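Local coordinates for protein smoothened (Xenopus laevis, PDB 5KZY) that transduces Hedgehog signals as a Frizzled-class membrane receptor activated by cholesterol, represented here by its extracellular cysteine-rich domain with cyclopamine bound, at residues S29-E34 with G77-P82; W59-P64 with V92-V97; L86-R91 with L107-D112. All coordinates share one frame; numbering follows the deposited sequence.

Interaction 1 (S29-E34 with G77-P82)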
loop_
_atom_site.group_PDB
_atom_site.type_symbol
_atom_site.label_atom_id
_atom_site.label_comp_id
_atom_site.label_asym_id
_atom_site.label_seq_id
_atom_site.Cartn_x
_atom_site.Cartn_y
_atom_site.Cartn_z
ATOM N N SER A 29 -1.691 1.185 10.497
ATOM C CA SER A 29 -1.776 -0.235 10.820
ATOM C C SER A 29 -1.099 -1.067 9.734
ATOM O O SER A 29 -0.941 -0.611 8.604
ATOM C CB SER A 29 -3.232 -0.667 10.989
ATOM O OG SER A 29 -3.360 -2.077 10.937
ATOM N N THR A 30 -0.705 -2.287 10.081
ATOM C CA THR A 30 0.026 -3.145 9.154
ATOM C C THR A 30 -0.836 -4.278 8.606
ATOM O O THR A 30 -0.332 -5.189 7.951
ATOM C CB THR A 30 1.268 -3.756 9.831
ATOM O OG1 THR A 30 0.875 -4.402 11.048
ATOM C CG2 THR A 30 2.286 -2.677 10.151
ATOM N N VAL A 31 -2.136 -4.212 8.865
ATOM C CA VAL A 31 -3.030 -5.325 8.566
ATOM C C VAL A 31 -3.267 -5.514 7.062
ATOM O O VAL A 31 -3.564 -6.622 6.610
ATOM C CB VAL A 31 -4.387 -5.149 9.291
ATOM C CG1 VAL A 31 -5.207 -4.036 8.654
ATOM C CG2 VAL A 31 -5.161 -6.456 9.310
ATOM N N LEU A 32 -3.117 -4.445 6.286
ATOM C CA LEU A 32 -3.341 -4.520 4.845
ATOM C C LEU A 32 -2.151 -5.159 4.130
ATOM O O LEU A 32 -2.317 -5.837 3.118
ATOM C CB LEU A 32 -3.623 -3.131 4.267
ATOM C CG LEU A 32 -4.859 -2.390 4.795
ATOM C CD1 LEU A 32 -5.182 -1.188 3.919
ATOM C CD2 LEU A 32 -6.063 -3.318 4.903
ATOM N N ALA A 33 -0.953 -4.940 4.664
ATOM C CA ALA A 33 0.259 -5.518 4.095
ATOM C C ALA A 33 0.510 -6.901 4.680
ATOM O O ALA A 33 1.199 -7.043 5.689
ATOM C CB ALA A 33 1.450 -4.610 4.343
ATOM N N GLU A 34 -0.040 -7.922 4.031
ATOM C CA GLU A 34 -0.014 -9.281 4.566
ATOM C C GLU A 34 1.363 -9.935 4.493
ATOM O O GLU A 34 1.502 -11.131 4.746
ATOM C CB GLU A 34 -1.039 -10.150 3.833
ATOM C CG GLU A 34 -2.468 -9.657 3.980
ATOM C CD GLU A 34 -3.474 -10.561 3.300
ATOM O OE1 GLU A 34 -3.075 -11.333 2.402
ATOM O OE2 GLU A 34 -4.667 -10.503 3.668
ATOM N N GLY A 77 -9.593 2.324 15.412
ATOM C CA GLY A 77 -9.638 0.882 15.252
ATOM C C GLY A 77 -9.913 0.417 13.835
ATOM O O GLY A 77 -9.991 -0.783 13.579
ATOM N N LYS A 78 -10.064 1.361 12.910
ATOM C CA LYS A 78 -10.325 1.020 11.514
ATOM C C LYS A 78 -9.245 1.590 10.600
ATOM O O LYS A 78 -8.587 2.570 10.944
ATOM C CB LYS A 78 -11.696 1.539 11.074
ATOM C CG LYS A 78 -12.798 1.402 12.110
ATOM C CD LYS A 78 -13.118 -0.049 12.423
ATOM C CE LYS A 78 -14.268 -0.145 13.419
ATOM N NZ LYS A 78 -14.554 -1.549 13.825
ATOM N N VAL A 79 -9.066 0.971 9.437
ATOM C CA VAL A 79 -8.144 1.489 8.433
ATOM C C VAL A 79 -8.856 1.801 7.127
ATOM O O VAL A 79 -9.823 1.136 6.761
ATOM C CB VAL A 79 -7.000 0.502 8.132
ATOM C CG1 VAL A 79 -5.893 0.653 9.149
ATOM C CG2 VAL A 79 -7.521 -0.928 8.085
ATOM N N GLU A 80 -8.369 2.817 6.424
ATOM C CA GLU A 80 -8.886 3.130 5.103
ATOM C C GLU A 80 -8.400 2.081 4.110
ATOM O O GLU A 80 -7.204 1.795 4.030
ATOM C CB GLU A 80 -8.458 4.535 4.669
ATOM C CG GLU A 80 -6.959 4.793 4.745
ATOM C CD GLU A 80 -6.575 6.163 4.224
ATOM O OE1 GLU A 80 -7.338 7.125 4.458
ATOM O OE2 GLU A 80 -5.511 6.278 3.578
ATOM N N LEU A 81 -9.334 1.488 3.375
ATOM C CA LEU A 81 -8.981 0.510 2.355
ATOM C C LEU A 81 -8.677 1.215 1.040
ATOM O O LEU A 81 -9.312 2.214 0.709
ATOM C CB LEU A 81 -10.104 -0.512 2.162
ATOM C CG LEU A 81 -9.995 -1.832 2.930
ATOM C CD1 LEU A 81 -9.970 -1.600 4.432
ATOM C CD2 LEU A 81 -11.138 -2.759 2.550
ATOM N N PRO A 82 -7.690 0.702 0.292
ATOM C CA PRO A 82 -7.363 1.284 -1.012
ATOM C C PRO A 82 -8.476 1.011 -2.016
ATOM O O PRO A 82 -9.107 -0.043 -1.949
ATOM C CB PRO A 82 -6.065 0.568 -1.409
ATOM C CG PRO A 82 -5.569 -0.094 -0.153
ATOM C CD PRO A 82 -6.793 -0.411 0.637
#
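Leu32 reaches the puckered ring of Pro82 and the peptide carbonyl of Glu80 with one methyl. Its CD1 meets the ring at the edge atom Pro82 CD (3.7 Å) and lies 3.6 Å from Glu80 O, while elsewhere the proline packs on Phe114 and on Ala68 and Val69 of helix 56-70. The other methyl, Leu32 CD2, lies against both Val79 CG2 (4.2 Å) and Leu81 CD1 (4.3 Å). Such apolar bridging ties a loop to a sheet in the Frizzled-type cysteine-rich domain: strand 78-80 is the middle strand of a small antiparallel sheet, between 5-7 and 74-75, and 29-34 lies in the loop that follows strand 27-28. Val79 divides its two methyls between loop residues. With CG1 anti to its carbonyl carbon (chi1 -84°), that methyl lies against Ser29 CB at 3.5 Å, and CG2, besides touching Leu32, meets Val31 CG1 at 3.9 Å, the two valines crossing at a slant. Ser29 keeps its hydroxyl for other work: OG accepts from Val31 N (3.2 Å), forming an ST turn, and is also hydrogen-bonded to Thr8 OG1.

Interaction 2 (W59-P64 with V92-V97)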
loop_
_atom_site.group_PDB
_atom_site.type_symbol
_atom_site.label_atom_id
_atom_site.label_comp_id
_atom_site.label_asym_id
_atom_site.label_seq_id
_atom_site.Cartn_x
_atom_site.Cartn_y
_atom_site.Cartn_z
ATOM N N TRP A 59 7.319 3.337 -11.215
ATOM C CA TRP A 59 7.578 3.919 -9.903
ATOM C C TRP A 59 6.628 5.070 -9.587
ATOM O O TRP A 59 6.228 5.251 -8.440
ATOM C CB TRP A 59 9.029 4.396 -9.810
ATOM C CG TRP A 59 9.451 4.789 -8.422
ATOM C CD1 TRP A 59 9.927 6.006 -8.023
ATOM C CD2 TRP A 59 9.428 3.966 -7.252
ATOM N NE1 TRP A 59 10.207 5.987 -6.678
ATOM C CE2 TRP A 59 9.908 4.745 -6.179
ATOM C CE3 TRP A 59 9.050 2.642 -7.001
ATOM C CZ2 TRP A 59 10.018 4.248 -4.883
ATOM C CZ3 TRP A 59 9.160 2.151 -5.716
ATOM C CH2 TRP A 59 9.641 2.952 -4.673
ATOM N N ASP A 60 6.259 5.837 -10.606
ATOM C CA ASP A 60 5.348 6.961 -10.415
ATOM C C ASP A 60 3.911 6.487 -10.229
ATOM O O ASP A 60 3.067 7.218 -9.708
ATOM C CB ASP A 60 5.437 7.928 -11.596
ATOM C CG ASP A 60 6.740 8.703 -11.613
ATOM O OD1 ASP A 60 7.307 8.929 -10.525
ATOM O OD2 ASP A 60 7.196 9.086 -12.712
ATOM N N ALA A 61 3.638 5.258 -10.651
ATOM C CA ALA A 61 2.297 4.700 -10.546
ATOM C C ALA A 61 2.108 3.904 -9.259
ATOM O O ALA A 61 1.078 4.014 -8.598
ATOM C CB ALA A 61 1.998 3.823 -11.749
ATOM N N ILE A 62 3.112 3.110 -8.901
ATOM C CA ILE A 62 2.963 2.138 -7.826
ATOM C C ILE A 62 3.076 2.757 -6.433
ATOM O O ILE A 62 2.605 2.180 -5.454
ATOM C CB ILE A 62 4.005 1.002 -7.969
ATOM C CG1 ILE A 62 3.558 -0.237 -7.191
ATOM C CG2 ILE A 62 5.393 1.472 -7.541
ATOM C CD1 ILE A 62 4.371 -1.468 -7.492
ATOM N N ARG A 63 3.680 3.937 -6.344
ATOM C CA ARG A 63 3.941 4.561 -5.047
ATOM C C ARG A 63 2.689 4.962 -4.251
ATOM O O ARG A 63 2.659 4.771 -3.035
ATOM C CB ARG A 63 4.842 5.780 -5.230
ATOM C CG ARG A 63 6.315 5.439 -5.326
ATOM C CD ARG A 63 7.123 6.692 -5.558
ATOM N NE ARG A 63 6.449 7.853 -4.989
ATOM C CZ ARG A 63 7.024 9.035 -4.815
ATOM N NH1 ARG A 63 8.291 9.205 -5.157
ATOM N NH2 ARG A 63 6.337 10.041 -4.292
ATOM N N PRO A 64 1.663 5.534 -4.912
ATOM C CA PRO A 64 0.446 5.759 -4.121
ATOM C C PRO A 64 -0.184 4.448 -3.652
ATOM O O PRO A 64 -0.760 4.398 -2.566
ATOM C CB PRO A 64 -0.481 6.500 -5.096
ATOM C CG PRO A 64 0.085 6.237 -6.453
ATOM C CD PRO A 64 1.559 6.144 -6.248
ATOM N N VAL A 92 -0.971 -1.687 -15.885
ATOM C CA VAL A 92 -0.243 -1.548 -17.143
ATOM C C VAL A 92 1.184 -0.992 -16.976
ATOM O O VAL A 92 2.134 -1.586 -17.493
ATOM C CB VAL A 92 -1.019 -0.659 -18.146
ATOM C CG1 VAL A 92 -0.200 -0.436 -19.407
ATOM C CG2 VAL A 92 -2.362 -1.287 -18.484
ATOM N N PRO A 93 1.355 0.136 -16.257
ATOM C CA PRO A 93 2.731 0.648 -16.207
ATOM C C PRO A 93 3.672 -0.159 -15.308
ATOM O O PRO A 93 4.883 0.044 -15.381
ATOM C CB PRO A 93 2.553 2.065 -15.658
ATOM C CG PRO A 93 1.327 1.989 -14.835
ATOM C CD PRO A 93 0.419 1.024 -15.540
ATOM N N CYS A 94 3.133 -1.053 -14.483
ATOM C CA CYS A 94 3.967 -1.873 -13.606
ATOM C C CYS A 94 3.892 -3.352 -13.967
ATOM O O CYS A 94 4.033 -4.216 -13.102
ATOM C CB CYS A 94 3.565 -1.681 -12.142
ATOM S SG CYS A 94 3.776 -0.006 -11.508
ATOM N N ALA A 95 3.680 -3.639 -15.247
ATOM C CA ALA A 95 3.595 -5.018 -15.721
ATOM C C ALA A 95 4.907 -5.770 -15.498
ATOM O O ALA A 95 4.930 -7.000 -15.484
ATOM C CB ALA A 95 3.213 -5.048 -17.191
ATOM N N ILE A 96 5.993 -5.023 -15.320
ATOM C CA ILE A 96 7.302 -5.610 -15.057
ATOM C C ILE A 96 7.294 -6.382 -13.733
ATOM O O ILE A 96 8.020 -7.364 -13.565
ATOM C CB ILE A 96 8.407 -4.525 -15.042
ATOM C CG1 ILE A 96 9.784 -5.146 -14.803
ATOM C CG2 ILE A 96 8.103 -3.453 -14.004
ATOM C CD1 ILE A 96 10.163 -6.203 -15.814
ATOM N N VAL A 97 6.453 -5.942 -12.804
ATOM C CA VAL A 97 6.293 -6.625 -11.527
ATOM C C VAL A 97 5.606 -7.973 -11.723
ATOM O O VAL A 97 5.955 -8.964 -11.080
ATOM C CB VAL A 97 5.482 -5.767 -10.535
ATOM C CG1 VAL A 97 5.272 -6.508 -9.224
ATOM C CG2 VAL A 97 6.180 -4.438 -10.296
#
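Ala61 and Ile62 of helix 56-70 meet Pro93 and Cys94, so that a long helix of the Frizzled-type cysteine-rich domain packs on the type I turn, Val92 to Ala95, that leads into helix 95-100. At the Pro93 end of the contact two alkyl groups face each other directly: Ala61 CB points at the proline ring and touches it at Pro93 CG, 3.7 Å away. Cys94 lays its sulfur against both neighbouring helix residues. This sulfur stands anti to its own carbonyl carbon (chi1 -62°), which aims it at the helix, where SG lies 3.7 Å from Ile62 CB and 4.2 Å from Ala61 CB. The same sulfur is bonded to Cys58, one helical turn before Ile62, so a disulfide and van der Waals packing join the same two elements. Ile62 starts out obliquely to the turn, but an extended chain carries its end across; CG1 is anti to the backbone N (chi1 -160°), and the side chain also touches Trp103. Val97 comes to meet this end from the first turn of helix 95-100, whose Val97 N is hydrogen-bonded to Cys94 O at 3.0 Å. Val97 and Ile96 also touch the bound cyclopamine, so the contact reaches the sterol pocket at this end, where Ile62 CD1 lies 4.5 Å from Val97 CG2.

Interaction 3 (L86-R91 with L107-D112)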
loop_
_atom_site.group_PDB
_atom_site.type_symbol
_atom_site.label_atom_id
_atom_site.label_comp_id
_atom_site.label_asym_id
_atom_site.label_seq_id
_atom_site.Cartn_x
_atom_site.Cartn_y
_atom_site.Cartn_z
ATOM N N LEU A 86 -7.406 3.153 -7.705
ATOM C CA LEU A 86 -5.975 3.265 -7.444
ATOM C C LEU A 86 -5.234 2.002 -7.863
ATOM O O LEU A 86 -4.162 2.058 -8.471
ATOM C CB LEU A 86 -5.727 3.544 -5.961
ATOM C CG LEU A 86 -4.293 3.335 -5.472
ATOM C CD1 LEU A 86 -3.336 4.277 -6.189
ATOM C CD2 LEU A 86 -4.202 3.518 -3.966
ATOM N N CYS A 87 -5.810 0.859 -7.519
ATOM C CA CYS A 87 -5.209 -0.429 -7.826
ATOM C C CYS A 87 -5.079 -0.661 -9.325
ATOM O O CYS A 87 -4.084 -1.207 -9.792
ATOM C CB CYS A 87 -6.035 -1.552 -7.181
ATOM S SG CYS A 87 -5.412 -3.214 -7.493
ATOM N N GLN A 88 -6.097 -0.247 -10.073
ATOM C CA GLN A 88 -6.142 -0.497 -11.513
ATOM C C GLN A 88 -5.133 0.320 -12.315
ATOM O O GLN A 88 -4.733 -0.079 -13.411
ATOM C CB GLN A 88 -7.544 -0.225 -12.062
ATOM C CG GLN A 88 -8.567 -1.284 -11.700
ATOM C CD GLN A 88 -8.237 -2.641 -12.293
ATOM O OE1 GLN A 88 -7.521 -2.744 -13.289
ATOM N NE2 GLN A 88 -8.761 -3.695 -11.676
ATOM N N THR A 89 -4.723 1.463 -11.779
ATOM C CA THR A 89 -3.862 2.372 -12.529
ATOM C C THR A 89 -2.418 1.898 -12.608
ATOM O O THR A 89 -1.611 2.469 -13.340
ATOM C CB THR A 89 -3.871 3.780 -11.920
ATOM O OG1 THR A 89 -3.541 3.702 -10.527
ATOM C CG2 THR A 89 -5.240 4.412 -12.080
ATOM N N THR A 90 -2.099 0.851 -11.858
ATOM C CA THR A 90 -0.733 0.356 -11.783
ATOM C C THR A 90 -0.529 -0.886 -12.648
ATOM O O THR A 90 0.604 -1.257 -12.950
ATOM C CB THR A 90 -0.348 0.035 -10.327
ATOM O OG1 THR A 90 -1.384 -0.749 -9.726
ATOM C CG2 THR A 90 -0.198 1.313 -9.524
ATOM N N ARG A 91 -1.629 -1.515 -13.047
ATOM C CA ARG A 91 -1.581 -2.772 -13.791
ATOM C C ARG A 91 -0.726 -2.694 -15.055
ATOM O O ARG A 91 0.148 -3.533 -15.267
ATOM C CB ARG A 91 -2.999 -3.218 -14.154
ATOM C CG ARG A 91 -3.873 -3.562 -12.957
ATOM C CD ARG A 91 -3.191 -4.563 -12.032
ATOM N NE ARG A 91 -2.607 -3.917 -10.859
ATOM C CZ ARG A 91 -2.004 -4.568 -9.870
ATOM N NH1 ARG A 91 -1.901 -5.890 -9.909
ATOM N NH2 ARG A 91 -1.504 -3.898 -8.840
ATOM N N LEU A 107 -1.961 -7.380 -3.326
ATOM C CA LEU A 107 -1.720 -6.277 -4.249
ATOM C C LEU A 107 -2.326 -6.580 -5.616
ATOM O O LEU A 107 -2.042 -5.897 -6.601
ATOM C CB LEU A 107 -0.223 -5.992 -4.370
ATOM C CG LEU A 107 0.423 -5.402 -3.115
ATOM C CD1 LEU A 107 1.933 -5.387 -3.242
ATOM C CD2 LEU A 107 -0.099 -3.999 -2.852
ATOM N N LYS A 108 -3.157 -7.616 -5.666
ATOM C CA LYS A 108 -3.930 -7.926 -6.861
ATOM C C LYS A 108 -5.304 -7.276 -6.747
ATOM O O LYS A 108 -5.861 -7.174 -5.655
ATOM C CB LYS A 108 -4.053 -9.439 -7.058
ATOM C CG LYS A 108 -2.741 -10.120 -7.428
ATOM C CD LYS A 108 -2.933 -11.612 -7.658
ATOM C CE LYS A 108 -1.635 -12.284 -8.081
ATOM N NZ LYS A 108 -1.799 -13.756 -8.249
ATOM N N CYS A 109 -5.849 -6.840 -7.876
ATOM C CA CYS A 109 -7.026 -5.979 -7.873
ATOM C C CYS A 109 -8.351 -6.722 -7.718
ATOM O O CYS A 109 -9.258 -6.561 -8.535
ATOM C CB CYS A 109 -7.057 -5.145 -9.153
ATOM S SG CYS A 109 -5.644 -4.037 -9.338
ATOM N N THR A 110 -8.464 -7.527 -6.667
ATOM C CA THR A 110 -9.743 -8.129 -6.313
ATOM C C THR A 110 -10.478 -7.193 -5.361
ATOM O O THR A 110 -9.850 -6.453 -4.603
ATOM C CB THR A 110 -9.569 -9.512 -5.664
ATOM O OG1 THR A 110 -8.817 -9.382 -4.451
ATOM C CG2 THR A 110 -8.842 -10.457 -6.611
ATOM N N THR A 111 -11.807 -7.225 -5.395
ATOM C CA THR A 111 -12.609 -6.261 -4.643
ATOM C C THR A 111 -12.572 -6.484 -3.131
ATOM O O THR A 111 -13.068 -5.655 -2.369
ATOM C CB THR A 111 -14.081 -6.276 -5.102
ATOM O OG1 THR A 111 -14.627 -7.589 -4.927
ATOM C CG2 THR A 111 -14.186 -5.874 -6.566
ATOM N N ASP A 112 -11.988 -7.596 -2.697
ATOM C CA ASP A 112 -11.846 -7.855 -1.267
ATOM C C ASP A 112 -10.730 -6.999 -0.673
ATOM O O ASP A 112 -10.845 -6.502 0.447
ATOM C CB ASP A 112 -11.583 -9.341 -1.003
ATOM C CG ASP A 112 -10.490 -9.911 -1.885
ATOM O OD1 ASP A 112 -9.692 -9.126 -2.436
ATOM O OD2 ASP A 112 -10.426 -11.151 -2.025
#
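Cys87, on helix 84-88, and Cys109, the centre of an inverse gamma turn, bring their backbones together to 5.8 Å between CA atoms. The two sulfurs are joined in a disulfide, 2.0 Å from Cys87 SG to Cys109 SG, with a torsion of -101° about the bond. On the helix side SG is anti to the backbone N (chi1 179°), which directs it at the loop. Arg91 folds back over this bridge, bent at chi2 and chi3, until Cys109 SG sits over one face of its guanidinium, 3.4 Å from NE. The group also gives two weak hydrogen bonds to Leu107 O, from NH2 at 3.0 Å and NH1 at 3.3 Å. Its orientation is further restrained by Cys87 O, which accepts from Arg91 NE and Thr90 OG1 on opposite faces of the carbonyl plane, and by Thr90 OG1, which takes NH2 in the guanidinium plane. Gln88 adds a lighter touch, NE2 to Cys109 CB at 3.4 Å, while that amide is hydrogen-bonded to Gln84. The arginine's positive charge is probably stabilised here by carbonyl dipoles, a hydroxyl and the cation-pi partner Trp103, beside a covalent link that already holds helix and loop together.

In the fold
Interaction 2 is a buried contact without exposed touching residues, whereas interactions 1 and 3 each combine buried residues with exposed ones. Helix 56-70 is common ground: it forms half of interaction 2, packs on Pro82 in interaction 1 and receives Leu86, Thr90 and Leu107 from interaction 3. Interactions 2 and 3 touch directly, with Thr90 CG2 against Ile62 CA at 3.7 Å, while interactions 1 and 2 lie on opposite sides of the chain's centre, about 21 Å apart between centres. The chemistry differs with place. The loop-to-strand contact is mainly apolar and aliphatic, the helix-to-turn contact adds a sulfur bonded back to the helix, and 86-91 with 107-112 is joined by a disulfide and by a charged side chain that hydrogen-bonds weakly across.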